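Local coordinates for maleylpyruvate isomerase (Ralstonia sp., PDB 2V6K), which catalyses the glutathione-dependent isomerisation of maleylpyruvate to fumarylpyruvate in bacterial naphthalene degradation, working as a homodimeric zeta-class glutathione transferase, at residues A[9-23]-A[201-214]. Sequence-based numbering, arbitrary orientation.
Sequences WRSGTSHRLRIALNL and AFRRAAPAAQPDSA. With TGG (gamma-glutamyl-S-(1,2-dicarboxyethyl)cysteinylglycine), chain C.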
loop_
_atom_site.group_PDB
_atom_site.type_symbol
_atom_site.label_atom_id
_atom_site.label_comp_id
_atom_site.label_asym_id
_atom_site.label_seq_id
_atom_site.Cartn_x
_atom_site.Cartn_y
_atom_site.Cartn_z
ATOM N N TRP A 9 -12.654 -8.185 -14.567
ATOM C CA TRP A 9 -11.903 -9.427 -14.749
ATOM C C TRP A 9 -10.392 -9.222 -14.745
ATOM O O TRP A 9 -9.674 -9.848 -13.952
ATOM C CB TRP A 9 -12.355 -10.184 -16.006
ATOM C CG TRP A 9 -12.050 -9.541 -17.335
ATOM C CD1 TRP A 9 -12.574 -8.383 -17.834
ATOM C CD2 TRP A 9 -11.172 -10.053 -18.346
ATOM N NE1 TRP A 9 -12.068 -8.139 -19.094
ATOM C CE2 TRP A 9 -11.207 -9.149 -19.430
ATOM C CE3 TRP A 9 -10.357 -11.190 -18.439
ATOM C CZ2 TRP A 9 -10.458 -9.346 -20.597
ATOM C CZ3 TRP A 9 -9.614 -11.387 -19.596
ATOM C CH2 TRP A 9 -9.670 -10.468 -20.660
ATOM N N ARG A 10 -9.931 -8.329 -15.615
ATOM C CA ARG A 10 -8.519 -8.084 -15.846
ATOM C C ARG A 10 -8.098 -6.913 -14.966
ATOM O O ARG A 10 -7.842 -5.791 -15.437
ATOM C CB ARG A 10 -8.294 -7.781 -17.328
ATOM C CG ARG A 10 -6.849 -7.858 -17.790
ATOM C CD ARG A 10 -6.690 -7.288 -19.204
ATOM N NE ARG A 10 -7.097 -5.884 -19.258
ATOM C CZ ARG A 10 -8.060 -5.395 -20.037
ATOM N NH1 ARG A 10 -8.723 -6.180 -20.883
ATOM N NH2 ARG A 10 -8.346 -4.101 -19.984
ATOM N N SER A 11 -8.060 -7.186 -13.671
ATOM C CA SER A 11 -7.737 -6.192 -12.664
ATOM C C SER A 11 -7.006 -6.879 -11.532
ATOM O O SER A 11 -7.546 -7.801 -10.917
ATOM C CB SER A 11 -9.019 -5.550 -12.135
ATOM O OG SER A 11 -8.798 -4.941 -10.876
ATOM N N GLY A 12 -5.781 -6.439 -11.265
ATOM C CA GLY A 12 -4.940 -7.049 -10.241
ATOM C C GLY A 12 -5.531 -6.977 -8.850
ATOM O O GLY A 12 -5.513 -7.961 -8.120
ATOM N N THR A 13 -6.052 -5.811 -8.472
ATOM C CA THR A 13 -6.633 -5.649 -7.140
ATOM C C THR A 13 -7.953 -6.402 -7.026
ATOM O O THR A 13 -8.294 -6.885 -5.950
ATOM C CB THR A 13 -6.856 -4.183 -6.777
ATOM O OG1 THR A 13 -7.592 -3.558 -7.839
ATOM C CG2 THR A 13 -5.529 -3.463 -6.581
ATOM N N SER A 14 -8.698 -6.507 -8.125
ATOM C CA SER A 14 -9.916 -7.322 -8.129
ATOM C C SER A 14 -9.568 -8.790 -7.937
ATOM O O SER A 14 -10.175 -9.481 -7.123
ATOM C CB SER A 14 -10.673 -7.158 -9.443
ATOM O OG SER A 14 -11.145 -5.826 -9.605
ATOM N N HIS A 15 -8.596 -9.260 -8.710
ATOM C CA HIS A 15 -8.079 -10.625 -8.652
ATOM C C HIS A 15 -7.609 -10.955 -7.229
ATOM O O HIS A 15 -7.965 -12.008 -6.681
ATOM C CB HIS A 15 -6.948 -10.705 -9.690
ATOM C CG HIS A 15 -6.352 -12.063 -9.893
ATOM N ND1 HIS A 15 -5.302 -12.261 -10.764
ATOM C CD2 HIS A 15 -6.625 -13.273 -9.345
ATOM C CE1 HIS A 15 -4.953 -13.534 -10.746
ATOM N NE2 HIS A 15 -5.743 -14.172 -9.897
ATOM N N ARG A 16 -6.839 -10.039 -6.638
ATOM C CA ARG A 16 -6.345 -10.152 -5.267
ATOM C C ARG A 16 -7.482 -10.424 -4.276
ATOM O O ARG A 16 -7.416 -11.353 -3.462
ATOM C CB ARG A 16 -5.610 -8.851 -4.927
ATOM C CG ARG A 16 -4.940 -8.761 -3.563
ATOM C CD ARG A 16 -4.629 -7.310 -3.243
ATOM N NE ARG A 16 -3.627 -6.770 -4.158
ATOM C CZ ARG A 16 -3.261 -5.492 -4.202
ATOM N NH1 ARG A 16 -3.848 -4.598 -3.412
ATOM N NH2 ARG A 16 -2.314 -5.103 -5.048
ATOM N N LEU A 17 -8.529 -9.611 -4.355
ATOM C CA LEU A 17 -9.657 -9.757 -3.448
ATOM C C LEU A 17 -10.478 -11.011 -3.754
ATOM O O LEU A 17 -10.950 -11.689 -2.830
ATOM C CB LEU A 17 -10.519 -8.492 -3.457
ATOM C CG LEU A 17 -11.774 -8.499 -2.579
ATOM C CD1 LEU A 17 -11.457 -8.902 -1.140
ATOM C CD2 LEU A 17 -12.423 -7.138 -2.603
ATOM N N ARG A 18 -10.635 -11.338 -5.034
ATOM C CA ARG A 18 -11.355 -12.561 -5.394
ATOM C C ARG A 18 -10.684 -13.791 -4.801
ATOM O O ARG A 18 -11.368 -14.702 -4.337
ATOM C CB ARG A 18 -11.498 -12.718 -6.912
ATOM C CG ARG A 18 -12.468 -11.732 -7.548
ATOM C CD ARG A 18 -12.739 -12.048 -9.021
ATOM N NE ARG A 18 -11.543 -12.162 -9.862
ATOM C CZ ARG A 18 -11.142 -11.257 -10.758
ATOM N NH1 ARG A 18 -11.808 -10.114 -10.930
ATOM N NH2 ARG A 18 -10.057 -11.495 -11.479
ATOM N N ILE A 19 -9.350 -13.824 -4.804
ATOM C CA ILE A 19 -8.639 -14.962 -4.213
ATOM C C ILE A 19 -8.981 -15.082 -2.731
ATOM O O ILE A 19 -9.308 -16.168 -2.258
ATOM C CB ILE A 19 -7.106 -14.876 -4.391
ATOM C CG1 ILE A 19 -6.714 -14.896 -5.873
ATOM C CG2 ILE A 19 -6.426 -16.031 -3.657
ATOM C CD1 ILE A 19 -5.278 -14.421 -6.140
ATOM N N ALA A 20 -8.916 -13.969 -2.009
ATOM C CA ALA A 20 -9.196 -13.971 -0.572
ATOM C C ALA A 20 -10.631 -14.414 -0.284
ATOM O O ALA A 20 -10.861 -15.248 0.597
ATOM C CB ALA A 20 -8.922 -12.600 0.028
ATOM N N LEU A 21 -11.594 -13.875 -1.029
ATOM C CA LEU A 21 -12.993 -14.277 -0.874
ATOM C C LEU A 21 -13.172 -15.766 -1.121
ATOM O O LEU A 21 -13.864 -16.439 -0.357
ATOM C CB LEU A 21 -13.904 -13.470 -1.807
ATOM C CG LEU A 21 -14.124 -12.005 -1.425
ATOM C CD1 LEU A 21 -14.603 -11.225 -2.624
ATOM C CD2 LEU A 21 -15.123 -11.891 -0.290
ATOM N N ASN A 22 -12.547 -16.280 -2.179
ATOM C CA ASN A 22 -12.665 -17.700 -2.512
ATOM C C ASN A 22 -12.018 -18.595 -1.465
ATOM O O ASN A 22 -12.568 -19.647 -1.125
ATOM C CB ASN A 22 -12.076 -18.004 -3.891
ATOM C CG ASN A 22 -12.851 -17.356 -5.017
ATOM O OD1 ASN A 22 -13.909 -16.764 -4.806
ATOM N ND2 ASN A 22 -12.313 -17.456 -6.229
ATOM N N LEU A 23 -10.868 -18.183 -0.939
ATOM C CA LEU A 23 -10.213 -18.966 0.103
ATOM C C LEU A 23 -11.094 -19.066 1.342
ATOM O O LEU A 23 -11.127 -20.105 2.003
ATOM C CB LEU A 23 -8.844 -18.383 0.455
ATOM C CG LEU A 23 -7.726 -18.650 -0.557
ATOM C CD1 LEU A 23 -6.535 -17.755 -0.272
ATOM C CD2 LEU A 23 -7.302 -20.115 -0.535
ATOM N N ALA A 201 -9.457 -22.290 -5.298
ATOM C CA ALA A 201 -9.783 -20.918 -4.915
ATOM C C ALA A 201 -9.068 -19.911 -5.813
ATOM O O ALA A 201 -9.644 -18.885 -6.184
ATOM C CB ALA A 201 -9.450 -20.671 -3.451
ATOM N N PHE A 202 -7.820 -20.212 -6.161
ATOM C CA PHE A 202 -7.048 -19.365 -7.068
ATOM C C PHE A 202 -7.552 -19.498 -8.504
ATOM O O PHE A 202 -7.725 -18.498 -9.202
ATOM C CB PHE A 202 -5.557 -19.698 -6.991
ATOM C CG PHE A 202 -4.872 -19.183 -5.748
ATOM C CD1 PHE A 202 -4.148 -17.993 -5.784
ATOM C CD2 PHE A 202 -4.930 -19.893 -4.550
ATOM C CE1 PHE A 202 -3.504 -17.511 -4.647
ATOM C CE2 PHE A 202 -4.284 -19.415 -3.405
ATOM C CZ PHE A 202 -3.570 -18.222 -3.456
ATOM N N ARG A 203 -7.797 -20.728 -8.944
ATOM C CA ARG A 203 -8.274 -20.948 -10.305
ATOM C C ARG A 203 -9.568 -20.187 -10.568
ATOM O O ARG A 203 -9.719 -19.549 -11.611
ATOM C CB ARG A 203 -8.467 -22.440 -10.575
ATOM C CG ARG A 203 -7.169 -23.222 -10.594
ATOM C CD ARG A 203 -7.408 -24.703 -10.828
ATOM N NE ARG A 203 -6.141 -25.404 -11.014
ATOM C CZ ARG A 203 -6.026 -26.674 -11.386
ATOM N NH1 ARG A 203 -7.108 -27.407 -11.616
ATOM N NH2 ARG A 203 -4.822 -27.212 -11.529
ATOM N N ARG A 204 -10.492 -20.240 -9.612
ATOM C CA ARG A 204 -11.794 -19.594 -9.771
ATOM C C ARG A 204 -11.693 -18.072 -9.766
ATOM O O ARG A 204 -12.568 -17.388 -10.293
ATOM C CB ARG A 204 -12.774 -20.066 -8.699
ATOM C CG ARG A 204 -13.287 -21.484 -8.930
ATOM C CD ARG A 204 -14.408 -21.861 -7.967
ATOM N NE ARG A 204 -13.934 -22.000 -6.592
ATOM C CZ ARG A 204 -14.223 -21.162 -5.599
ATOM N NH1 ARG A 204 -15.003 -20.108 -5.810
ATOM N NH2 ARG A 204 -13.732 -21.385 -4.387
ATOM N N ALA A 205 -10.610 -17.553 -9.186
ATOM C CA ALA A 205 -10.401 -16.112 -9.056
ATOM C C ALA A 205 -9.678 -15.490 -10.250
ATOM O O ALA A 205 -9.666 -14.264 -10.393
ATOM C CB ALA A 205 -9.624 -15.817 -7.782
ATOM N N ALA A 206 -9.068 -16.325 -11.088
ATOM C CA ALA A 206 -8.227 -15.834 -12.185
ATOM C C ALA A 206 -9.050 -15.031 -13.190
ATOM O O ALA A 206 -10.214 -15.342 -13.415
ATOM C CB ALA A 206 -7.522 -16.995 -12.876
ATOM N N PRO A 207 -8.451 -13.982 -13.785
ATOM C CA PRO A 207 -9.137 -13.147 -14.779
ATOM C C PRO A 207 -9.925 -13.918 -15.848
ATOM O O PRO A 207 -11.086 -13.588 -16.106
ATOM C CB PRO A 207 -7.983 -12.357 -15.404
ATOM C CG PRO A 207 -7.047 -12.170 -14.270
ATOM C CD PRO A 207 -7.086 -13.481 -13.518
ATOM N N ALA A 208 -9.313 -14.942 -16.439
ATOM C CA ALA A 208 -9.947 -15.691 -17.530
ATOM C C ALA A 208 -11.198 -16.472 -17.106
ATOM O O ALA A 208 -11.987 -16.890 -17.960
ATOM C CB ALA A 208 -8.936 -16.615 -18.193
ATOM N N ALA A 209 -11.381 -16.657 -15.801
ATOM C CA ALA A 209 -12.521 -17.414 -15.276
ATOM C C ALA A 209 -13.731 -16.543 -14.923
ATOM O O ALA A 209 -14.766 -17.057 -14.489
ATOM C CB ALA A 209 -12.094 -18.243 -14.067
ATOM N N GLN A 210 -13.606 -15.232 -15.116
ATOM C CA GLN A 210 -14.647 -14.297 -14.689
ATOM C C GLN A 210 -15.749 -14.098 -15.725
ATOM O O GLN A 210 -15.506 -14.250 -16.926
ATOM C CB GLN A 210 -14.028 -12.955 -14.300
ATOM C CG GLN A 210 -12.953 -13.078 -13.217
ATOM C CD GLN A 210 -13.374 -13.991 -12.077
ATOM O OE1 GLN A 210 -14.429 -13.800 -11.474
ATOM N NE2 GLN A 210 -12.552 -14.997 -11.786
ATOM N N PRO A 211 -16.972 -13.763 -15.262
ATOM C CA PRO A 211 -18.127 -13.583 -16.156
ATOM C C PRO A 211 -17.915 -12.539 -17.254
ATOM O O PRO A 211 -18.460 -12.682 -18.348
ATOM C CB PRO A 211 -19.241 -13.118 -15.210
ATOM C CG PRO A 211 -18.830 -13.562 -13.864
ATOM C CD PRO A 211 -17.338 -13.566 -13.846
ATOM N N ASP A 212 -17.131 -11.504 -16.963
ATOM C CA ASP A 212 -16.910 -10.410 -17.911
ATOM C C ASP A 212 -15.648 -10.575 -18.760
ATOM O O ASP A 212 -15.264 -9.657 -19.501
ATOM C CB ASP A 212 -16.923 -9.053 -17.193
ATOM C CG ASP A 212 -15.839 -8.931 -16.135
ATOM O OD1 ASP A 212 -15.502 -9.949 -15.491
ATOM O OD2 ASP A 212 -15.339 -7.805 -15.945
ATOM N N SER A 213 -15.017 -11.745 -18.671
ATOM C CA SER A 213 -13.806 -12.020 -19.445
ATOM C C SER A 213 -14.097 -12.161 -20.934
ATOM O O SER A 213 -15.241 -12.405 -21.336
ATOM C CB SER A 213 -13.087 -13.267 -18.922
ATOM O OG SER A 213 -13.888 -14.424 -19.060
ATOM N N ALA A 214 -13.052 -12.006 -21.744
ATOM C CA ALA A 214 -13.162 -12.111 -23.197
ATOM C C ALA A 214 -13.549 -13.525 -23.619
ATOM O O ALA A 214 -13.202 -14.503 -22.953
ATOM C CB ALA A 214 -11.857 -11.697 -23.857
ATOM O OXT ALA A 214 -14.224 -13.720 -24.630
HETATM O OC1 TGG C . -5.998 -2.015 -3.446
HETATM C CO1 TGG C . -6.851 -1.128 -3.650
HETATM O OT1 TGG C . -8.083 -1.328 -3.612
HETATM C CA1 TGG C . -6.352 0.259 -3.940
HETATM N NN1 TGG C . -5.155 0.539 -3.155
HETATM C CB1 TGG C . -5.990 0.408 -5.414
HETATM C CG1 TGG C . -7.215 0.256 -6.302
HETATM C CD1 TGG C . -7.006 0.676 -7.751
HETATM O OE1 TGG C . -5.668 0.891 -8.132
HETATM N NN2 TGG C . -7.661 -0.241 -8.631
HETATM C CA2 TGG C . -7.362 -0.330 -10.035
HETATM C CO2 TGG C . -8.194 0.791 -10.643
HETATM O OC2 TGG C . -9.583 0.579 -10.571
HETATM N NN3 TGG C . -7.736 1.271 -11.911
HETATM C CA3 TGG C . -8.571 2.168 -12.685
HETATM C CO3 TGG C . -7.741 3.309 -13.199
HETATM O OC3 TGG C . -6.526 3.354 -12.923
HETATM O OT3 TGG C . -8.333 4.161 -13.902
HETATM C CB2 TGG C . -7.728 -1.762 -10.371
HETATM S SG2 TGG C . -7.783 -2.166 -12.073
HETATM C CD2 TGG C . -6.164 -2.137 -12.764
HETATM C CE2 TGG C . -5.376 -3.329 -12.274
HETATM O OE2 TGG C . -5.119 -4.278 -13.050
HETATM O OF2 TGG C . -4.994 -3.345 -11.082
HETATM C CF2 TGG C . -6.395 -2.150 -14.275
HETATM C CH2 TGG C . -5.147 -1.938 -15.095
HETATM O OI2 TGG C . -4.125 -1.491 -14.546
HETATM O OJ2 TGG C . -5.194 -2.238 -16.311
HETATM O O HOH W 1 -5.593 -16.833 -9.186
HETATM O O HOH W 2 -13.641 -15.668 -8.177
#
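Arg-18 and Gln-210 stack flat on one another, guanidinium and amide planes only 10° apart, and illustrate how a buried arginine can tie a C-terminal tail to a helix of another domain. CG of Gln-210 lies 3.5 Å above the centre of the guanidinium, whose other face rests on the backbone around His-15. In its own plane the guanidinium grips Ala-205 O side-on, NE at 2.9 Å and NH2 at 3.0 Å; NH2 also reaches Trp-9 O, and NH1 bonds Phe-8 O, so its rotation is fixed. A bend at chi2 (-45°) turns the Gln-210 amide back on its own segment, where NE2 ties it to two carbonyls, Arg-204 O and Ala-206 O.

On the Trp-9 side, Ser-213 CA and Ala-214 N lie over one face of the indole and Arg-10 CB over the other; Ser-213 CA makes a CH-pi contact with the five-membered ring, 3.7 Å from its centroid. Asp-212 OD2 receives Trp-9 N at 3.0 Å on its syn side. Pro-207 CD similarly sits over the His-15 ring, whose NE2 shares a water with Phe-202 O.

Farther along, the Ala-205 methyl is a knob among His-15, Arg-18, Ile-19 and Asn-22. Ile-19 CG2 presses on one face of the Phe-202 ring, 3.6 Å from its centroid. Asn-22 ND2 meets a lone pair of Ala-201 O almost straight (168°), and its OD1 bonds Tyr-28 OH.

Helix 12-23 and the short segment 201-205 run in largely opposing directions, their axes approaching to 8.3 Å, joining the thioredoxin-like domain to the helical one. Gly-12 N, at the first turn of helix 12-23, donates to a carboxylate of the dicarboxyethyl group of the glutathione conjugate. Strands 4-7 and 29-32 flank the contact through Leu-5 and Tyr-30, and helix 164-178 packs against His-15, Ile-19 and Phe-202.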